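Local coordinates for protein beta-lactamase (PDB 3P09) that probably hydrolyses beta-lactam antibiotics to substituted beta-amino acids as a class A beta-lactamase, and so would confer antibiotic resistance, at residues Leu194-Lys197 and His198-Phe202; Ile74-Tyr77 and Asp78-Gln82; Asp184-Lys187 and Leu188-Asn192; Leu124-Ser127 and Pro128-Asn131. One frame throughout, in Å; residues are numbered along the deposited sequence.

Contact 1 (Leu194-Lys197 and His198-Phe202); sequences LDKK and HKDIF. With SO4 (sulfate ion), chain C.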
loop_
_atom_site.group_PDB
_atom_site.type_symbol
_atom_site.label_atom_id
_atom_site.label_comp_id
_atom_site.label_asym_id
_atom_site.label_seq_id
_atom_site.Cartn_x
_atom_site.Cartn_y
_atom_site.Cartn_z
ATOM N N LEU A 194 3.028 -15.549 -6.319
ATOM C CA LEU A 194 4.415 -15.659 -5.890
ATOM C C LEU A 194 4.612 -17.014 -5.215
ATOM O O LEU A 194 3.689 -17.529 -4.593
ATOM C CB LEU A 194 4.761 -14.542 -4.894
ATOM C CG LEU A 194 4.676 -13.122 -5.440
ATOM C CD1 LEU A 194 5.155 -12.118 -4.386
ATOM C CD2 LEU A 194 5.484 -13.019 -6.714
ATOM N N ASP A 195 5.808 -17.590 -5.313
ATOM C CA ASP A 195 6.047 -18.874 -4.652
ATOM C C ASP A 195 6.439 -18.639 -3.206
ATOM O O ASP A 195 6.548 -17.495 -2.780
ATOM C CB ASP A 195 7.105 -19.699 -5.381
ATOM C CG ASP A 195 8.447 -19.003 -5.456
ATOM O OD1 ASP A 195 8.683 -18.052 -4.679
ATOM O OD2 ASP A 195 9.277 -19.420 -6.293
ATOM N N LYS A 196 6.676 -19.712 -2.457
ATOM C CA LYS A 196 6.978 -19.563 -1.038
ATOM C C LYS A 196 8.132 -18.603 -0.771
ATOM O O LYS A 196 8.025 -17.722 0.072
ATOM C CB LYS A 196 7.263 -20.907 -0.368
ATOM C CG LYS A 196 7.541 -20.771 1.127
ATOM C CD LYS A 196 7.889 -22.106 1.770
ATOM C CE LYS A 196 7.821 -22.015 3.288
ATOM N NZ LYS A 196 8.669 -20.910 3.835
ATOM N N LYS A 197 9.244 -18.773 -1.472
ATOM C CA LYS A 197 10.393 -17.914 -1.204
ATOM C C LYS A 197 10.054 -16.442 -1.418
ATOM O O LYS A 197 10.488 -15.573 -0.657
ATOM C CB LYS A 197 11.595 -18.297 -2.064
ATOM C CG LYS A 197 12.836 -17.484 -1.730
ATOM C CD LYS A 197 14.104 -18.113 -2.298
ATOM C CE LYS A 197 14.331 -17.701 -3.742
ATOM N NZ LYS A 197 14.458 -16.224 -3.871
ATOM N N HIS A 198 9.284 -16.156 -2.462
ATOM C CA HIS A 198 8.990 -14.766 -2.797
ATOM C C HIS A 198 7.887 -14.164 -1.949
ATOM O O HIS A 198 7.909 -12.960 -1.684
ATOM C CB HIS A 198 8.696 -14.599 -4.289
ATOM C CG HIS A 198 9.895 -14.833 -5.157
ATOM N ND1 HIS A 198 10.318 -16.095 -5.514
ATOM C CD2 HIS A 198 10.775 -13.967 -5.712
ATOM C CE1 HIS A 198 11.401 -15.996 -6.267
ATOM N NE2 HIS A 198 11.703 -14.717 -6.398
ATOM N N LYS A 199 6.926 -14.988 -1.527
ATOM C CA LYS A 199 5.966 -14.537 -0.524
ATOM C C LYS A 199 6.688 -14.104 0.761
ATOM O O LYS A 199 6.411 -13.041 1.314
ATOM C CB LYS A 199 4.918 -15.622 -0.225
ATOM C CG LYS A 199 3.924 -15.812 -1.370
ATOM C CD LYS A 199 2.750 -16.696 -0.984
ATOM C CE LYS A 199 3.066 -18.155 -1.159
ATOM N NZ LYS A 199 1.796 -18.913 -1.347
ATOM N N ASP A 200 7.621 -14.928 1.226
ATOM C CA ASP A 200 8.306 -14.637 2.479
ATOM C C ASP A 200 9.072 -13.307 2.381
ATOM O O ASP A 200 9.130 -12.525 3.329
ATOM C CB ASP A 200 9.234 -15.795 2.856
ATOM C CG ASP A 200 8.467 -17.028 3.346
ATOM O OD1 ASP A 200 7.274 -16.893 3.704
ATOM O OD2 ASP A 200 9.059 -18.133 3.380
ATOM N N ILE A 201 9.631 -13.043 1.212
ATOM C CA ILE A 201 10.390 -11.816 0.987
ATOM C C ILE A 201 9.465 -10.618 1.015
ATOM O O ILE A 201 9.766 -9.578 1.626
ATOM C CB ILE A 201 11.122 -11.882 -0.378
ATOM C CG1 ILE A 201 12.279 -12.895 -0.294
ATOM C CG2 ILE A 201 11.637 -10.505 -0.775
ATOM C CD1 ILE A 201 12.905 -13.252 -1.637
ATOM N N PHE A 202 8.325 -10.763 0.347
ATOM C CA PHE A 202 7.324 -9.712 0.314
ATOM C C PHE A 202 6.849 -9.376 1.729
ATOM O O PHE A 202 6.788 -8.214 2.133
ATOM C CB PHE A 202 6.156 -10.170 -0.558
ATOM C CG PHE A 202 5.044 -9.167 -0.678
ATOM C CD1 PHE A 202 5.196 -8.039 -1.469
ATOM C CD2 PHE A 202 3.832 -9.377 -0.034
ATOM C CE1 PHE A 202 4.167 -7.121 -1.604
ATOM C CE2 PHE A 202 2.793 -8.464 -0.157
ATOM C CZ PHE A 202 2.957 -7.336 -0.945
HETATM S S SO4 C . 5.051 -22.799 -4.707
HETATM O O1 SO4 C . 4.979 -22.208 -3.371
HETATM O O2 SO4 C . 4.354 -21.950 -5.670
HETATM O O3 SO4 C . 6.453 -22.934 -5.090
HETATM O O4 SO4 C . 4.421 -24.116 -4.709
HETATM O O HOH W 1 2.284 -19.827 -4.610
#
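With chi1 at 60°, D195 sets its carboxylate between its own backbone N and carbonyl carbon, while H198, at chi1 -68°, carries its imidazole alongside its backbone N, and the two groups meet at the start of helix 196-208. D195 is the N-cap: its OD1 accepts from H198 N at 3.0 Å, nearly in line with the C-O bond. The same OD1 takes a second, shorter bond from H198 ND1 (2.7 Å, N-H...O angle 161°). That donor arrives on the syn side and tilted out of the carboxylate plane, whereas OD1 itself lies in the plane of the imidazole, at its edge. Two bonds thus hold the carboxylate oxygen, and the ring's rotation is fixed from both ends, because H198 NE2 reaches D78 of helix 66-80.

The backbone follows at once, K199 N donating to D195 O at 2.8 Å. Next to the cap, L194 rests its CB on K199 CG at 3.8 Å and turns CD1 toward F202 CB. K199 runs back past L194 O, and its NZ is bonded to G191 O. On the exposed side a sulfate ion, probably from the crystallisation liquor, accepts from K196 N through O1 (3.2 Å). One turn on, the chain of K196, extended until a bend at chi4, places NZ 2.8 Å from D200 OD2, a salt bridge that uses the syn lone pair of the carboxylate.

Contact 2 (Ile74-Tyr77 and Asp78-Gln82); sequences ILDY and DMHNQ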
loop_
_atom_site.group_PDB
_atom_site.type_symbol
_atom_site.label_atom_id
_atom_site.label_comp_id
_atom_site.label_asym_id
_atom_site.label_seq_id
_atom_site.Cartn_x
_atom_site.Cartn_y
_atom_site.Cartn_z
ATOM N N ILE A 74 7.924 -6.792 -9.227
ATOM C CA ILE A 74 9.353 -7.054 -9.291
ATOM C C ILE A 74 9.662 -8.482 -8.852
ATOM O O ILE A 74 10.489 -9.165 -9.459
ATOM C CB ILE A 74 10.124 -6.046 -8.412
ATOM C CG1 ILE A 74 10.048 -4.652 -9.039
ATOM C CG2 ILE A 74 11.585 -6.494 -8.207
ATOM C CD1 ILE A 74 10.928 -4.504 -10.282
ATOM N N LEU A 75 8.992 -8.946 -7.804
ATOM C CA LEU A 75 9.222 -10.308 -7.310
ATOM C C LEU A 75 8.764 -11.354 -8.321
ATOM O O LEU A 75 9.403 -12.401 -8.498
ATOM C CB LEU A 75 8.513 -10.514 -5.971
ATOM C CG LEU A 75 9.092 -9.680 -4.820
ATOM C CD1 LEU A 75 8.192 -9.693 -3.603
ATOM C CD2 LEU A 75 10.471 -10.190 -4.459
ATOM N N ASP A 76 7.648 -11.072 -8.980
ATOM C CA ASP A 76 7.140 -11.949 -10.022
ATOM C C ASP A 76 8.179 -11.973 -11.143
ATOM O O ASP A 76 8.522 -13.032 -11.666
ATOM C CB ASP A 76 5.779 -11.422 -10.505
ATOM C CG ASP A 76 5.283 -12.104 -11.778
ATOM O OD1 ASP A 76 4.570 -13.124 -11.673
ATOM O OD2 ASP A 76 5.576 -11.598 -12.884
ATOM N N TYR A 77 8.698 -10.798 -11.489
ATOM C CA TYR A 77 9.723 -10.696 -12.531
ATOM C C TYR A 77 10.906 -11.590 -12.185
ATOM O O TYR A 77 11.397 -12.362 -13.021
ATOM C CB TYR A 77 10.188 -9.246 -12.678
ATOM C CG TYR A 77 11.043 -8.986 -13.900
ATOM C CD1 TYR A 77 10.462 -8.611 -15.105
ATOM C CD2 TYR A 77 12.422 -9.120 -13.851
ATOM C CE1 TYR A 77 11.232 -8.375 -16.234
ATOM C CE2 TYR A 77 13.206 -8.879 -14.976
ATOM C CZ TYR A 77 12.603 -8.505 -16.161
ATOM O OH TYR A 77 13.369 -8.270 -17.282
ATOM N N ASP A 78 11.342 -11.511 -10.935
ATOM C CA ASP A 78 12.483 -12.298 -10.481
ATOM C C ASP A 78 12.228 -13.793 -10.656
ATOM O O ASP A 78 13.132 -14.548 -11.018
ATOM C CB ASP A 78 12.842 -11.980 -9.026
ATOM C CG ASP A 78 14.017 -12.810 -8.527
ATOM O OD1 ASP A 78 15.163 -12.501 -8.914
ATOM O OD2 ASP A 78 13.798 -13.767 -7.757
HETATM N N MSE A 79 10.997 -14.217 -10.393
HETATM C CA MSE A 79 10.645 -15.615 -10.587
HETATM C C MSE A 79 10.839 -16.032 -12.044
HETATM O O MSE A 79 11.269 -17.152 -12.326
HETATM C CB MSE A 79 9.204 -15.870 -10.145
HETATM C CG MSE A 79 9.035 -15.910 -8.636
HETATM SE SE MSE A 79 7.146 -16.047 -8.164
HETATM C CE MSE A 79 6.731 -17.743 -9.030
ATOM N N HIS A 80 10.518 -15.127 -12.968
ATOM C CA HIS A 80 10.647 -15.408 -14.404
ATOM C C HIS A 80 12.006 -15.037 -14.976
ATOM O O HIS A 80 12.307 -15.347 -16.132
ATOM C CB HIS A 80 9.560 -14.684 -15.192
ATOM C CG HIS A 80 8.171 -15.074 -14.799
ATOM N ND1 HIS A 80 7.604 -14.687 -13.608
ATOM C CD2 HIS A 80 7.236 -15.810 -15.443
ATOM C CE1 HIS A 80 6.377 -15.174 -13.527
ATOM N NE2 HIS A 80 6.128 -15.856 -14.629
ATOM N N ASN A 81 12.828 -14.377 -14.167
ATOM C CA ASN A 81 14.121 -13.884 -14.621
ATOM C C ASN A 81 15.105 -14.092 -13.486
ATOM O O ASN A 81 15.453 -13.149 -12.789
ATOM C CB ASN A 81 14.029 -12.393 -14.987
ATOM C CG ASN A 81 13.092 -12.127 -16.158
ATOM O OD1 ASN A 81 13.519 -12.091 -17.313
ATOM N ND2 ASN A 81 11.812 -11.931 -15.864
ATOM N N GLN A 82 15.540 -15.336 -13.299
ATOM C CA GLN A 82 16.346 -15.714 -12.140
ATOM C C GLN A 82 17.558 -14.797 -11.946
ATOM O O GLN A 82 18.284 -14.507 -12.897
ATOM C CB GLN A 82 16.785 -17.180 -12.265
ATOM C CG GLN A 82 17.541 -17.733 -11.063
ATOM C CD GLN A 82 18.987 -17.291 -11.034
ATOM O OE1 GLN A 82 19.572 -16.980 -12.072
ATOM N NE2 GLN A 82 19.574 -17.254 -9.842
#
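The C-terminal end of helix 66-80 is closed here by two side chains that bond back to carbonyls of the last turn. H80 supplies the first: ND1 donates to D76 O at 2.7 Å with an N-H...O angle of 169°. The carbonyl oxygen lies in the imidazole plane, at the ring's edge, yet the donor stands 42° out of the carbonyl plane and so misses the lone-pair direction. H80 N bonds to the same oxygen at 3.2 Å, this time in the carbonyl plane, so D76 O is gripped twice. The D76 carboxylate swings over to H80, OD1 coming 3.3 Å from CE1, although its charged partner is K149 of helix 140-149.

In the class A beta-lactamase fold this helix packs beside helix 196-208, to which D78 OD2 is bonded through H198, and L75 faces the same neighbour. N81, the first residue to leave helical geometry, provides the second closure. Its ND2 donates to Y77 O at 2.9 Å, with the oxygen close to the amide plane. With CG anti to its backbone N, Y77 extends its ring under that amide; the two planes are only 11° apart, a stack in which ND2 sits 3.3 Å above the plane and over the ring centre. The tyrosine ring also meets that of F84, which is inclined to it.

Contact 3 (Asp184-Lys187 and Leu188-Asn192); sequences DIYK and LAFGN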
loop_
_atom_site.group_PDB
_atom_site.type_symbol
_atom_site.label_atom_id
_atom_site.label_comp_id
_atom_site.label_asym_id
_atom_site.label_seq_id
_atom_site.Cartn_x
_atom_site.Cartn_y
_atom_site.Cartn_z
ATOM N N ASP A 184 -5.454 -7.598 -3.256
ATOM C CA ASP A 184 -4.108 -7.602 -3.844
ATOM C C ASP A 184 -3.019 -7.944 -2.833
ATOM O O ASP A 184 -2.150 -8.766 -3.103
ATOM C CB ASP A 184 -3.762 -6.242 -4.450
ATOM C CG ASP A 184 -4.504 -5.970 -5.741
ATOM O OD1 ASP A 184 -5.074 -6.923 -6.326
ATOM O OD2 ASP A 184 -4.505 -4.797 -6.173
ATOM N N ILE A 185 -3.045 -7.284 -1.683
ATOM C CA ILE A 185 -1.977 -7.505 -0.710
ATOM C C ILE A 185 -2.081 -8.921 -0.150
ATOM O O ILE A 185 -1.072 -9.569 0.108
ATOM C CB ILE A 185 -1.979 -6.436 0.419
ATOM C CG1 ILE A 185 -0.599 -6.369 1.089
ATOM C CG2 ILE A 185 -3.067 -6.717 1.444
ATOM C CD1 ILE A 185 -0.436 -5.168 2.032
ATOM N N TYR A 186 -3.303 -9.413 0.011
ATOM C CA TYR A 186 -3.502 -10.774 0.527
ATOM C C TYR A 186 -2.993 -11.790 -0.484
ATOM O O TYR A 186 -2.316 -12.758 -0.135
ATOM C CB TYR A 186 -4.987 -11.041 0.787
ATOM C CG TYR A 186 -5.237 -12.365 1.477
ATOM C CD1 TYR A 186 -5.455 -13.527 0.746
ATOM C CD2 TYR A 186 -5.230 -12.454 2.865
ATOM C CE1 TYR A 186 -5.678 -14.750 1.386
ATOM C CE2 TYR A 186 -5.440 -13.662 3.509
ATOM C CZ TYR A 186 -5.667 -14.805 2.766
ATOM O OH TYR A 186 -5.881 -15.997 3.417
ATOM N N LYS A 187 -3.334 -11.570 -1.752
ATOM C CA LYS A 187 -2.943 -12.512 -2.792
ATOM C C LYS A 187 -1.424 -12.565 -2.904
ATOM O O LYS A 187 -0.827 -13.648 -3.034
ATOM C CB LYS A 187 -3.585 -12.137 -4.125
ATOM C CG LYS A 187 -3.300 -13.110 -5.255
ATOM C CD LYS A 187 -4.356 -12.962 -6.348
ATOM C CE LYS A 187 -4.101 -13.916 -7.506
ATOM N NZ LYS A 187 -4.065 -15.341 -7.067
ATOM N N LEU A 188 -0.787 -11.402 -2.816
ATOM C CA LEU A 188 0.676 -11.361 -2.918
ATOM C C LEU A 188 1.367 -12.073 -1.747
ATOM O O LEU A 188 2.370 -12.773 -1.921
ATOM C CB LEU A 188 1.163 -9.917 -3.040
ATOM C CG LEU A 188 0.970 -9.273 -4.425
ATOM C CD1 LEU A 188 1.214 -7.788 -4.352
ATOM C CD2 LEU A 188 1.886 -9.920 -5.478
ATOM N N ALA A 189 0.833 -11.904 -0.548
ATOM C CA ALA A 189 1.492 -12.442 0.638
ATOM C C ALA A 189 1.145 -13.916 0.876
ATOM O O ALA A 189 1.966 -14.683 1.399
ATOM C CB ALA A 189 1.124 -11.589 1.861
ATOM N N PHE A 190 -0.064 -14.315 0.489
ATOM C CA PHE A 190 -0.566 -15.646 0.845
ATOM C C PHE A 190 -1.088 -16.476 -0.320
ATOM O O PHE A 190 -1.356 -17.671 -0.161
ATOM C CB PHE A 190 -1.667 -15.511 1.895
ATOM C CG PHE A 190 -1.244 -14.732 3.098
ATOM C CD1 PHE A 190 -0.240 -15.211 3.927
ATOM C CD2 PHE A 190 -1.836 -13.529 3.396
ATOM C CE1 PHE A 190 0.165 -14.493 5.028
ATOM C CE2 PHE A 190 -1.438 -12.801 4.503
ATOM C CZ PHE A 190 -0.427 -13.291 5.320
ATOM N N GLY A 191 -1.216 -15.855 -1.490
ATOM C CA GLY A 191 -1.859 -16.495 -2.626
ATOM C C GLY A 191 -0.960 -17.332 -3.516
ATOM O O GLY A 191 0.113 -17.781 -3.112
ATOM N N ASN A 192 -1.399 -17.540 -4.751
ATOM C CA ASN A 192 -0.689 -18.456 -5.633
ATOM C C ASN A 192 0.031 -17.819 -6.819
ATOM O O ASN A 192 0.296 -18.494 -7.812
ATOM C CB ASN A 192 -1.618 -19.587 -6.111
ATOM C CG ASN A 192 -2.864 -19.070 -6.815
ATOM O OD1 ASN A 192 -2.904 -17.932 -7.286
ATOM N ND2 ASN A 192 -3.890 -19.912 -6.886
HETATM O O HOH W 2 -4.650 -16.800 -4.607
#
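Y186 and F190, one turn apart near the end of helix 178-190, cross at about a right angle as side chains, with their ring planes 54° apart. The pair is oblique, with centroids separated by 5.1 Å. F190 approaches over one face of the tyrosine: CD2 hangs above its rim, 3.6 Å from Y186 CD2, and CB makes a CH-pi contact 4.2 Å from the Y186 ring centroid, 17° off the normal. The tyrosine lies within reach because its CG is anti to the backbone N (chi1 -173°). Beyond this pair, F190 packs on I244 and W246 of strand 239-246, joining the helix end to the five-stranded sheet.

K187 takes a different course. Its chain stays extended until chi4 and then turns NZ to N192 OD1 at 2.8 Å, a weak bond to a poorly ordered residue; a water accepts from the same NZ. At the backbone, G191 N donates to K187 O at 2.7 Å, well above the carbonyl plane, as the chain leaves the helix. The chemistry is therefore divided: carbon contacts of the aromatic pair, with F190 against the sheet, probably hold one side, whereas the polar tie of K187 is probably the more yielding part.

Contact 4 (Leu124-Ser127 and Pro128-Asn131); sequences LSDS and PASN. With SO4 (sulfate ion), chain F.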
loop_
_atom_site.group_PDB
_atom_site.type_symbol
_atom_site.label_atom_id
_atom_site.label_comp_id
_atom_site.label_asym_id
_atom_site.label_seq_id
_atom_site.Cartn_x
_atom_site.Cartn_y
_atom_site.Cartn_z
ATOM N N LEU A 124 9.336 1.174 2.076
ATOM C CA LEU A 124 9.483 2.241 3.046
ATOM C C LEU A 124 9.121 3.594 2.436
ATOM O O LEU A 124 9.350 4.640 3.051
ATOM C CB LEU A 124 10.911 2.275 3.598
ATOM C CG LEU A 124 11.087 1.489 4.896
ATOM C CD1 LEU A 124 10.848 -0.009 4.661
ATOM C CD2 LEU A 124 12.464 1.746 5.477
ATOM N N SER A 125 8.565 3.555 1.228
ATOM C CA SER A 125 8.040 4.738 0.529
ATOM C C SER A 125 9.069 5.699 -0.121
ATOM O O SER A 125 8.741 6.841 -0.477
ATOM C CB SER A 125 7.028 5.512 1.399
ATOM O OG SER A 125 5.918 5.915 0.598
ATOM N N ASP A 126 10.291 5.219 -0.299
ATOM C CA ASP A 126 11.343 5.958 -1.004
ATOM C C ASP A 126 10.899 6.199 -2.456
ATOM O O ASP A 126 10.685 5.252 -3.218
ATOM C CB ASP A 126 12.633 5.114 -0.955
ATOM C CG ASP A 126 13.870 5.884 -1.408
ATOM O OD1 ASP A 126 13.897 6.365 -2.564
ATOM O OD2 ASP A 126 14.818 5.994 -0.600
ATOM N N SER A 127 10.730 7.464 -2.837
ATOM C CA SER A 127 10.183 7.798 -4.154
ATOM C C SER A 127 11.137 7.523 -5.321
ATOM O O SER A 127 10.754 6.904 -6.313
ATOM C CB SER A 127 9.678 9.247 -4.178
ATOM O OG SER A 127 8.577 9.401 -3.301
ATOM N N PRO A 128 12.392 7.980 -5.213
ATOM C CA PRO A 128 13.312 7.639 -6.297
ATOM C C PRO A 128 13.454 6.134 -6.474
ATOM O O PRO A 128 13.574 5.687 -7.608
ATOM C CB PRO A 128 14.623 8.253 -5.840
ATOM C CG PRO A 128 14.192 9.432 -4.995
ATOM C CD PRO A 128 12.973 8.944 -4.268
ATOM N N ALA A 129 13.468 5.383 -5.375
ATOM C CA ALA A 129 13.567 3.935 -5.454
ATOM C C ALA A 129 12.426 3.381 -6.303
ATOM O O ALA A 129 12.640 2.512 -7.162
ATOM C CB ALA A 129 13.556 3.317 -4.051
ATOM N N SER A 130 11.224 3.899 -6.066
ATOM C CA SER A 130 10.031 3.457 -6.786
ATOM C C SER A 130 10.139 3.737 -8.271
ATOM O O SER A 130 9.799 2.891 -9.093
ATOM C CB SER A 130 8.785 4.175 -6.260
ATOM O OG SER A 130 8.583 3.860 -4.903
ATOM N N ASN A 131 10.579 4.942 -8.621
ATOM C CA ASN A 131 10.674 5.286 -10.041
ATOM C C ASN A 131 11.713 4.408 -10.743
ATOM O O ASN A 131 11.526 4.006 -11.888
ATOM C CB ASN A 131 10.987 6.783 -10.238
ATOM C CG ASN A 131 9.783 7.684 -9.944
ATOM O OD1 ASN A 131 8.685 7.206 -9.661
ATOM N ND2 ASN A 131 9.994 8.994 -10.004
HETATM S S SO4 F . 3.522 7.824 2.363
HETATM O O1 SO4 F . 3.108 8.602 3.510
HETATM O O2 SO4 F . 3.024 8.429 1.132
HETATM O O3 SO4 F . 4.967 7.801 2.341
HETATM O O4 SO4 F . 2.982 6.482 2.470
#
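D126 and S127 pack tightly against P128 and A129 in this turn. D126 is the N-cap of helix 127-137, its OD1 accepting from A129 N at 3.0 Å, on the anti side and out of the carboxylate plane. A chi1 of -169° turns CG of D126 away from its own N and carries the carboxylate over the helix start, OD1 lying 3.2 Å from P128 CD. S127 CB and P128 CD, 3.3 Å apart, are tighter than usual van der Waals contact. Two donors hold D126 O from opposite faces of its carbonyl plane, S130 N at 3.2 Å and S130 OG at 3.0 Å. T105 OG1 also bonds to OD1 and I104 N to OD2.

S125, by contrast, is partly exposed and touches no helix-start residue; its OG donates to O3 of a sulfate ion at 2.7 Å, also bound by T230 and T232. Its positive phi makes it the C-prime residue of a Schellman motif ending helix 115-123. S125 O bonds to K67 and OG weakly to S64 and K229, consistent with the SxxK pocket of serine beta-lactamases; S125, D126 and S127 probably stand where class A enzymes carry the S-D-N motif, here with serine in its third place.

How the contacts relate
Along the chain the order is contacts 2, 4, 3, 1. Contacts 1, 2 and 3 lie on three neighbouring helices, 196-208, 66-80 and 178-190. Contact 1 sits between the other two, its centre 11 Å from that of contact 2 and 10 Å from that of contact 3, and touches both; contacts 2 and 3 stay about 7 Å apart at their nearest atoms. One helix start thus lies between two helix ends. Contact 4, at the junction of helices 115-123 and 127-137, is separate, its centre 19 to 22 Å from the others. It contributes S125 to the probable active site; helix 66-80 carries K67, the probable SxxK lysine, near its start and contact 2 at its end.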